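Local structure of protein (GYP1P) (Saccharomyces cerevisiae, 1FKM) at residues G59-S71 with E169-C181. The protein stimulates GTP hydrolysis by the Ypt/Rab GTPases Ypt1 and Ypt7 through its TBC-type GAP domain, supplying an arginine and a glutamine finger in trans. Sequence-based numbering, arbitrary orientation.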
ATOM      1  N   GLY A  59     -26.123  -1.338   2.033  1.00 34.69           N
ATOM      2  CA  GLY A  59     -26.288  -1.253   3.469  1.00 34.35           C
ATOM      3  C   GLY A  59     -24.959  -1.307   4.190  1.00 33.57           C
ATOM      4  O   GLY A  59     -24.755  -0.612   5.187  1.00 32.91           O
ATOM      5  N   PHE A  60     -24.051  -2.141   3.689  1.00 26.83           N
ATOM      6  CA  PHE A  60     -22.736  -2.281   4.298  1.00 24.91           C
ATOM      7  C   PHE A  60     -22.006  -0.939   4.314  1.00 22.92           C
ATOM      8  O   PHE A  60     -21.490  -0.524   5.344  1.00 22.48           O
ATOM      9  CB  PHE A  60     -21.891  -3.294   3.527  1.00 28.49           C
ATOM     10  CG  PHE A  60     -20.468  -3.378   4.008  1.00 30.73           C
ATOM     11  CD1 PHE A  60     -20.138  -4.149   5.115  1.00 31.12           C
ATOM     12  CD2 PHE A  60     -19.465  -2.654   3.370  1.00 31.34           C
ATOM     13  CE1 PHE A  60     -18.829  -4.201   5.586  1.00 32.22           C
ATOM     14  CE2 PHE A  60     -18.152  -2.697   3.833  1.00 31.66           C
ATOM     15  CZ  PHE A  60     -17.834  -3.474   4.944  1.00 32.45           C
ATOM     16  N   LEU A  61     -21.964  -0.277   3.163  1.00 25.27           N
ATOM     17  CA  LEU A  61     -21.283   1.009   3.035  1.00 25.86           C
ATOM     18  C   LEU A  61     -21.920   2.096   3.896  1.00 27.73           C
ATOM     19  O   LEU A  61     -21.216   2.879   4.535  1.00 26.75           O
ATOM     20  CB  LEU A  61     -21.250   1.443   1.566  1.00 24.05           C
ATOM     21  CG  LEU A  61     -20.351   0.603   0.642  1.00 24.14           C
ATOM     22  CD1 LEU A  61     -20.506   1.066  -0.789  1.00 23.94           C
ATOM     23  CD2 LEU A  61     -18.891   0.734   1.073  1.00 24.00           C
ATOM     24  N   GLN A  62     -23.248   2.148   3.918  1.00 30.44           N
ATOM     25  CA  GLN A  62     -23.939   3.144   4.728  1.00 31.66           C
ATOM     26  C   GLN A  62     -23.529   2.994   6.187  1.00 31.21           C
ATOM     27  O   GLN A  62     -23.204   3.976   6.852  1.00 32.75           O
ATOM     28  CB  GLN A  62     -25.458   2.992   4.605  1.00 32.98           C
ATOM     29  CG  GLN A  62     -26.008   3.309   3.231  1.00 37.27           C
ATOM     30  CD  GLN A  62     -27.513   3.113   3.148  1.00 42.27           C
ATOM     31  OE1 GLN A  62     -28.040   2.077   3.560  1.00 42.43           O
ATOM     32  NE2 GLN A  62     -28.211   4.103   2.603  1.00 42.12           N
ATOM     33  N   ARG A  63     -23.529   1.761   6.679  1.00 28.05           N
ATOM     34  CA  ARG A  63     -23.163   1.499   8.064  1.00 28.51           C
ATOM     35  C   ARG A  63     -21.693   1.778   8.360  1.00 28.32           C
ATOM     36  O   ARG A  63     -21.361   2.342   9.403  1.00 26.57           O
ATOM     37  CB  ARG A  63     -23.509   0.052   8.438  1.00 35.40           C
ATOM     38  CG  ARG A  63     -25.013  -0.223   8.415  1.00 41.65           C
ATOM     39  CD  ARG A  63     -25.390  -1.600   8.955  1.00 46.12           C
ATOM     40  NE  ARG A  63     -25.043  -2.700   8.056  1.00 48.93           N
ATOM     41  CZ  ARG A  63     -23.877  -3.338   8.057  1.00 50.54           C
ATOM     42  NH1 ARG A  63     -22.928  -2.992   8.918  1.00 51.89           N
ATOM     43  NH2 ARG A  63     -23.666  -4.331   7.202  1.00 49.15           N
ATOM     44  N   LYS A  64     -20.806   1.390   7.448  1.00 28.96           N
ATOM     45  CA  LYS A  64     -19.379   1.620   7.662  1.00 28.11           C
ATOM     46  C   LYS A  64     -19.019   3.100   7.587  1.00 25.71           C
ATOM     47  O   LYS A  64     -18.202   3.584   8.365  1.00 26.77           O
ATOM     48  CB  LYS A  64     -18.551   0.838   6.634  1.00 28.59           C
ATOM     49  CG  LYS A  64     -18.733  -0.664   6.721  1.00 31.56           C
ATOM     50  CD  LYS A  64     -18.461  -1.189   8.129  1.00 34.84           C
ATOM     51  CE  LYS A  64     -17.011  -1.003   8.542  1.00 35.54           C
ATOM     52  NZ  LYS A  64     -16.724  -1.595   9.884  1.00 37.31           N
ATOM     53  N   ARG A  65     -19.624   3.811   6.643  1.00 25.75           N
ATOM     54  CA  ARG A  65     -19.357   5.231   6.474  1.00 26.20           C
ATOM     55  C   ARG A  65     -19.940   6.024   7.635  1.00 26.90           C
ATOM     56  O   ARG A  65     -19.362   7.017   8.072  1.00 27.13           O
ATOM     57  CB  ARG A  65     -19.909   5.705   5.129  1.00 24.80           C
ATOM     58  CG  ARG A  65     -19.121   5.112   3.956  1.00 23.94           C
ATOM     59  CD  ARG A  65     -19.768   5.363   2.607  1.00 25.06           C
ATOM     60  NE  ARG A  65     -18.921   4.877   1.518  1.00 24.00           N
ATOM     61  CZ  ARG A  65     -19.301   4.812   0.248  1.00 27.21           C
ATOM     62  NH1 ARG A  65     -20.521   5.203  -0.096  1.00 25.05           N
ATOM     63  NH2 ARG A  65     -18.461   4.369  -0.683  1.00 23.53           N
ATOM     64  N   LYS A  66     -21.079   5.570   8.148  1.00 26.70           N
ATOM     65  CA  LYS A  66     -21.701   6.227   9.289  1.00 28.39           C
ATOM     66  C   LYS A  66     -20.852   5.969  10.537  1.00 27.92           C
ATOM     67  O   LYS A  66     -20.694   6.850  11.387  1.00 28.99           O
ATOM     68  CB  LYS A  66     -23.116   5.684   9.505  1.00 36.62           C
ATOM     69  CG  LYS A  66     -23.852   6.319  10.676  1.00 40.16           C
ATOM     70  CD  LYS A  66     -25.245   5.728  10.831  1.00 43.38           C
ATOM     71  CE  LYS A  66     -25.965   6.328  12.028  1.00 47.11           C
ATOM     72  NZ  LYS A  66     -25.246   6.039  13.301  1.00 48.47           N
ATOM     73  N   GLU A  67     -20.304   4.760  10.642  1.00 26.99           N
ATOM     74  CA  GLU A  67     -19.466   4.394  11.786  1.00 27.91           C
ATOM     75  C   GLU A  67     -18.200   5.249  11.818  1.00 26.70           C
ATOM     76  O   GLU A  67     -17.744   5.670  12.883  1.00 25.42           O
ATOM     77  CB  GLU A  67     -19.075   2.914  11.712  1.00 35.34           C
ATOM     78  CG  GLU A  67     -18.539   2.356  13.019  1.00 37.76           C
ATOM     79  CD  GLU A  67     -18.014   0.938  12.887  1.00 39.46           C
ATOM     80  OE1 GLU A  67     -18.502   0.195  12.011  1.00 39.96           O
ATOM     81  OE2 GLU A  67     -17.120   0.561  13.674  1.00 42.99           O
ATOM     82  N   TYR A  68     -17.620   5.487  10.645  1.00 26.95           N
ATOM     83  CA  TYR A  68     -16.419   6.314  10.549  1.00 25.34           C
ATOM     84  C   TYR A  68     -16.737   7.694  11.122  1.00 26.01           C
ATOM     85  O   TYR A  68     -16.019   8.206  11.983  1.00 27.44           O
ATOM     86  CB  TYR A  68     -15.997   6.462   9.089  1.00 21.83           C
ATOM     87  CG  TYR A  68     -14.886   7.463   8.878  1.00 20.50           C
ATOM     88  CD1 TYR A  68     -13.580   7.170   9.265  1.00 21.28           C
ATOM     89  CD2 TYR A  68     -15.145   8.718   8.318  1.00 22.08           C
ATOM     90  CE1 TYR A  68     -12.555   8.094   9.104  1.00 20.92           C
ATOM     91  CE2 TYR A  68     -14.117   9.658   8.151  1.00 20.93           C
ATOM     92  CZ  TYR A  68     -12.829   9.334   8.551  1.00 21.11           C
ATOM     93  OH  TYR A  68     -11.807  10.246   8.422  1.00 20.70           O
ATOM     94  N   ARG A  69     -17.825   8.280  10.634  1.00 25.28           N
ATOM     95  CA  ARG A  69     -18.271   9.602  11.067  1.00 29.10           C
ATOM     96  C   ARG A  69     -18.501   9.665  12.575  1.00 29.69           C
ATOM     97  O   ARG A  69     -18.003  10.569  13.250  1.00 28.59           O
ATOM     98  CB  ARG A  69     -19.568   9.980  10.341  1.00 32.23           C
ATOM     99  CG  ARG A  69     -19.409  10.305   8.856  1.00 33.21           C
ATOM    100  CD  ARG A  69     -20.759  10.650   8.240  1.00 33.15           C
ATOM    101  NE  ARG A  69     -20.651  11.232   6.904  1.00 36.99           N
ATOM    102  CZ  ARG A  69     -20.334  10.556   5.802  1.00 38.68           C
ATOM    103  NH1 ARG A  69     -20.089   9.255   5.865  1.00 39.96           N
ATOM    104  NH2 ARG A  69     -20.259  11.183   4.633  1.00 36.41           N
ATOM    105  N   ASP A  70     -19.256   8.703  13.099  1.00 32.98           N
ATOM    106  CA  ASP A  70     -19.546   8.661  14.530  1.00 34.26           C
ATOM    107  C   ASP A  70     -18.278   8.514  15.361  1.00 35.32           C
ATOM    108  O   ASP A  70     -18.117   9.181  16.386  1.00 34.43           O
ATOM    109  CB  ASP A  70     -20.499   7.510  14.862  1.00 39.18           C
ATOM    110  CG  ASP A  70     -21.849   7.653  14.190  1.00 40.99           C
ATOM    111  OD1 ASP A  70     -22.259   8.799  13.903  1.00 41.04           O
ATOM    112  OD2 ASP A  70     -22.510   6.615  13.963  1.00 45.22           O
ATOM    113  N   SER A  71     -17.382   7.640  14.919  1.00 30.55           N
ATOM    114  CA  SER A  71     -16.133   7.414  15.636  1.00 33.21           C
ATOM    115  C   SER A  71     -15.297   8.685  15.692  1.00 35.47           C
ATOM    116  O   SER A  71     -14.705   9.010  16.720  1.00 35.36           O
ATOM    117  CB  SER A  71     -15.329   6.303  14.960  1.00 35.90           C
ATOM    118  OG  SER A  71     -16.017   5.070  15.018  1.00 39.71           O
ATOM    119  N   GLU A 169     -19.639  15.596   1.756  1.00 29.35           N
ATOM    120  CA  GLU A 169     -20.146  14.267   2.099  1.00 29.98           C
ATOM    121  C   GLU A 169     -19.415  13.145   1.358  1.00 26.72           C
ATOM    122  O   GLU A 169     -19.205  12.061   1.907  1.00 23.17           O
ATOM    123  CB  GLU A 169     -21.649  14.170   1.809  1.00 51.52           C
ATOM    124  CG  GLU A 169     -22.192  12.746   1.891  1.00 58.88           C
ATOM    125  CD  GLU A 169     -23.705  12.676   1.810  1.00 63.23           C
ATOM    126  OE1 GLU A 169     -24.286  13.253   0.866  1.00 66.25           O
ATOM    127  OE2 GLU A 169     -24.313  12.033   2.692  1.00 66.41           O
ATOM    128  N   GLN A 170     -19.043  13.404   0.110  1.00 27.30           N
ATOM    129  CA  GLN A 170     -18.334  12.416  -0.695  1.00 26.56           C
ATOM    130  C   GLN A 170     -16.903  12.251  -0.185  1.00 25.23           C
ATOM    131  O   GLN A 170     -16.376  11.142  -0.133  1.00 25.21           O
ATOM    132  CB  GLN A 170     -18.310  12.852  -2.159  1.00 28.95           C
ATOM    133  CG  GLN A 170     -19.670  12.895  -2.826  1.00 30.19           C
ATOM    134  CD  GLN A 170     -19.579  13.377  -4.258  1.00 29.41           C
ATOM    135  OE1 GLN A 170     -19.128  14.493  -4.519  1.00 30.66           O
ATOM    136  NE2 GLN A 170     -19.995  12.534  -5.197  1.00 30.31           N
ATOM    137  N   ILE A 171     -16.274  13.361   0.186  1.00 22.13           N
ATOM    138  CA  ILE A 171     -14.913  13.308   0.703  1.00 23.62           C
ATOM    139  C   ILE A 171     -14.895  12.495   2.000  1.00 23.10           C
ATOM    140  O   ILE A 171     -13.955  11.738   2.260  1.00 20.61           O
ATOM    141  CB  ILE A 171     -14.359  14.739   0.940  1.00 28.30           C
ATOM    142  CG1 ILE A 171     -14.171  15.436  -0.413  1.00 29.22           C
ATOM    143  CG2 ILE A 171     -13.041  14.682   1.708  1.00 27.37           C
ATOM    144  CD1 ILE A 171     -13.644  16.852  -0.332  1.00 32.29           C
ATOM    145  N   THR A 172     -15.941  12.637   2.810  1.00 21.91           N
ATOM    146  CA  THR A 172     -16.014  11.887   4.057  1.00 23.08           C
ATOM    147  C   THR A 172     -16.240  10.403   3.757  1.00 21.39           C
ATOM    148  O   THR A 172     -15.711   9.541   4.461  1.00 20.97           O
ATOM    149  CB  THR A 172     -17.139  12.418   4.979  1.00 31.88           C
ATOM    150  OG1 THR A 172     -16.884  13.793   5.290  1.00 35.57           O
ATOM    151  CG2 THR A 172     -17.182  11.628   6.284  1.00 33.52           C
ATOM    152  N   ASP A 173     -17.023  10.106   2.721  1.00 20.17           N
ATOM    153  CA  ASP A 173     -17.257   8.712   2.329  1.00 21.23           C
ATOM    154  C   ASP A 173     -15.922   8.110   1.880  1.00 18.92           C
ATOM    155  O   ASP A 173     -15.613   6.967   2.191  1.00 21.62           O
ATOM    156  CB  ASP A 173     -18.234   8.607   1.156  1.00 24.29           C
ATOM    157  CG  ASP A 173     -19.656   8.971   1.531  1.00 29.50           C
ATOM    158  OD1 ASP A 173     -20.006   8.905   2.730  1.00 28.75           O
ATOM    159  OD2 ASP A 173     -20.431   9.309   0.611  1.00 28.42           O
ATOM    160  N   LEU A 174     -15.155   8.891   1.122  1.00 19.67           N
ATOM    161  CA  LEU A 174     -13.844   8.473   0.626  1.00 18.76           C
ATOM    162  C   LEU A 174     -12.923   8.193   1.814  1.00 18.74           C
ATOM    163  O   LEU A 174     -12.201   7.190   1.841  1.00 17.07           O
ATOM    164  CB  LEU A 174     -13.244   9.578  -0.254  1.00 22.43           C
ATOM    165  CG  LEU A 174     -11.760   9.427  -0.638  1.00 23.30           C
ATOM    166  CD1 LEU A 174     -11.589   8.229  -1.559  1.00 26.03           C
ATOM    167  CD2 LEU A 174     -11.269  10.695  -1.313  1.00 25.57           C
ATOM    168  N   GLU A 175     -12.958   9.095   2.796  1.00 18.04           N
ATOM    169  CA  GLU A 175     -12.153   8.963   4.005  1.00 17.42           C
ATOM    170  C   GLU A 175     -12.479   7.665   4.733  1.00 17.14           C
ATOM    171  O   GLU A 175     -11.589   6.953   5.183  1.00 15.81           O
ATOM    172  CB  GLU A 175     -12.413  10.145   4.952  1.00 20.31           C
ATOM    173  CG  GLU A 175     -11.644  11.414   4.607  1.00 21.36           C
ATOM    174  CD  GLU A 175     -12.021  12.587   5.501  1.00 24.28           C
ATOM    175  OE1 GLU A 175     -12.300  12.374   6.703  1.00 24.37           O
ATOM    176  OE2 GLU A 175     -12.022  13.729   5.001  1.00 25.97           O
ATOM    177  N   ALA A 176     -13.770   7.375   4.856  1.00 17.59           N
ATOM    178  CA  ALA A 176     -14.220   6.167   5.538  1.00 17.19           C
ATOM    179  C   ALA A 176     -13.722   4.903   4.825  1.00 16.47           C
ATOM    180  O   ALA A 176     -13.167   3.997   5.457  1.00 17.18           O
ATOM    181  CB  ALA A 176     -15.748   6.164   5.616  1.00 16.64           C
ATOM    182  N   ASP A 177     -13.914   4.843   3.511  1.00 16.80           N
ATOM    183  CA  ASP A 177     -13.470   3.680   2.751  1.00 17.60           C
ATOM    184  C   ASP A 177     -11.958   3.500   2.893  1.00 18.06           C
ATOM    185  O   ASP A 177     -11.479   2.388   3.096  1.00 17.54           O
ATOM    186  CB  ASP A 177     -13.820   3.826   1.268  1.00 18.73           C
ATOM    187  CG  ASP A 177     -15.323   3.812   1.010  1.00 22.54           C
ATOM    188  OD1 ASP A 177     -16.106   3.562   1.957  1.00 21.17           O
ATOM    189  OD2 ASP A 177     -15.719   4.042  -0.155  1.00 23.66           O
ATOM    190  N   THR A 178     -11.219   4.599   2.781  1.00 17.05           N
ATOM    191  CA  THR A 178      -9.767   4.567   2.895  1.00 16.23           C
ATOM    192  C   THR A 178      -9.367   4.054   4.277  1.00 17.16           C
ATOM    193  O   THR A 178      -8.503   3.181   4.409  1.00 17.12           O
ATOM    194  CB  THR A 178      -9.180   5.979   2.657  1.00 15.98           C
ATOM    195  OG1 THR A 178      -9.554   6.429   1.346  1.00 18.65           O
ATOM    196  CG2 THR A 178      -7.656   5.957   2.755  1.00 17.02           C
ATOM    197  N   PHE A 179     -10.010   4.596   5.305  1.00 16.61           N
ATOM    198  CA  PHE A 179      -9.749   4.204   6.693  1.00 16.43           C
ATOM    199  C   PHE A 179      -9.977   2.712   6.958  1.00 16.47           C
ATOM    200  O   PHE A 179      -9.127   2.032   7.550  1.00 16.92           O
ATOM    201  CB  PHE A 179     -10.646   5.014   7.634  1.00 18.47           C
ATOM    202  CG  PHE A 179     -10.683   4.479   9.035  1.00 19.17           C
ATOM    203  CD1 PHE A 179      -9.602   4.657   9.891  1.00 20.33           C
ATOM    204  CD2 PHE A 179     -11.791   3.758   9.488  1.00 20.69           C
ATOM    205  CE1 PHE A 179      -9.615   4.121  11.181  1.00 21.73           C
ATOM    206  CE2 PHE A 179     -11.815   3.217  10.778  1.00 20.72           C
ATOM    207  CZ  PHE A 179     -10.726   3.397  11.625  1.00 20.81           C
ATOM    208  N   TRP A 180     -11.133   2.201   6.547  1.00 16.88           N
ATOM    209  CA  TRP A 180     -11.434   0.788   6.776  1.00 17.15           C
ATOM    210  C   TRP A 180     -10.519  -0.139   5.977  1.00 18.37           C
ATOM    211  O   TRP A 180     -10.198  -1.243   6.428  1.00 18.34           O
ATOM    212  CB  TRP A 180     -12.898   0.482   6.433  1.00 18.30           C
ATOM    213  CG  TRP A 180     -13.880   1.119   7.371  1.00 19.28           C
ATOM    214  CD1 TRP A 180     -14.807   2.067   7.062  1.00 18.37           C
ATOM    215  CD2 TRP A 180     -14.026   0.853   8.774  1.00 22.41           C
ATOM    216  NE1 TRP A 180     -15.525   2.410   8.184  1.00 22.31           N
ATOM    217  CE2 TRP A 180     -15.066   1.679   9.248  1.00 21.80           C
ATOM    218  CE3 TRP A 180     -13.379  -0.006   9.673  1.00 24.49           C
ATOM    219  CZ2 TRP A 180     -15.480   1.676  10.586  1.00 24.87           C
ATOM    220  CZ3 TRP A 180     -13.793  -0.009  11.009  1.00 25.71           C
ATOM    221  CH2 TRP A 180     -14.835   0.827  11.446  1.00 24.67           C
ATOM    222  N   CYS A 181     -10.113   0.291   4.787  1.00 17.31           N
ATOM    223  CA  CYS A 181      -9.221  -0.535   3.982  1.00 17.79           C
ATOM    224  C   CYS A 181      -7.804  -0.474   4.536  1.00 18.67           C
ATOM    225  O   CYS A 181      -7.092  -1.480   4.534  1.00 18.45           O
ATOM    226  CB  CYS A 181      -9.264  -0.104   2.513  1.00 19.69           C
ATOM    227  SG  CYS A 181     -10.853  -0.549   1.726  1.00 20.74           S
TER
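Two bends in Lys64, at chi2 (-54°) and chi3 (-65°), fold its chain back over the indole of Trp180 and set NZ 3.4 Å from the centroid of the six-membered ring, a cation-pi contact. At the indole edge, Trp180 NE1 donates to Lys64 O (2.9 Å), a carbonyl that also accepts Tyr68 N from the opposite face of its plane. An alanine in place of Trp180 would probably leave the Lys64 ammonium without its aromatic partner and the Lys64 carbonyl without the NE1 donor. Next to the closest approach of the backbones, at Arg65 and Ala176, Tyr68 lays one ring face on Ala176 CA, a knob in the hole formed by Thr172, Glu175, Ala176 and Phe179; its OH bonds to the anti lone pair of Glu175 OE1 (2.8 Å), while Arg115 holds the other carboxylate oxygen. Arginines fasten the flank: Arg65 grips Asp177 in a side-on salt bridge, NE to OD1 (3.1 Å) and NH2 to OD2 (2.8 Å), with Tyr49 and Lys44 sharing that carboxylate, whereas Arg69 makes an end-on salt bridge, NH1 and NH2 both to Asp173 OD1, and rests its guanidinium face on Thr172 CG2. Away from both catalytic fingers, segments 59-71 and 169-181 cross near-perpendicularly (94°, axes 8.8 Å apart), joining helices 57-74 and 168-186 of the all-helical TBC (Rab-GAP) domain.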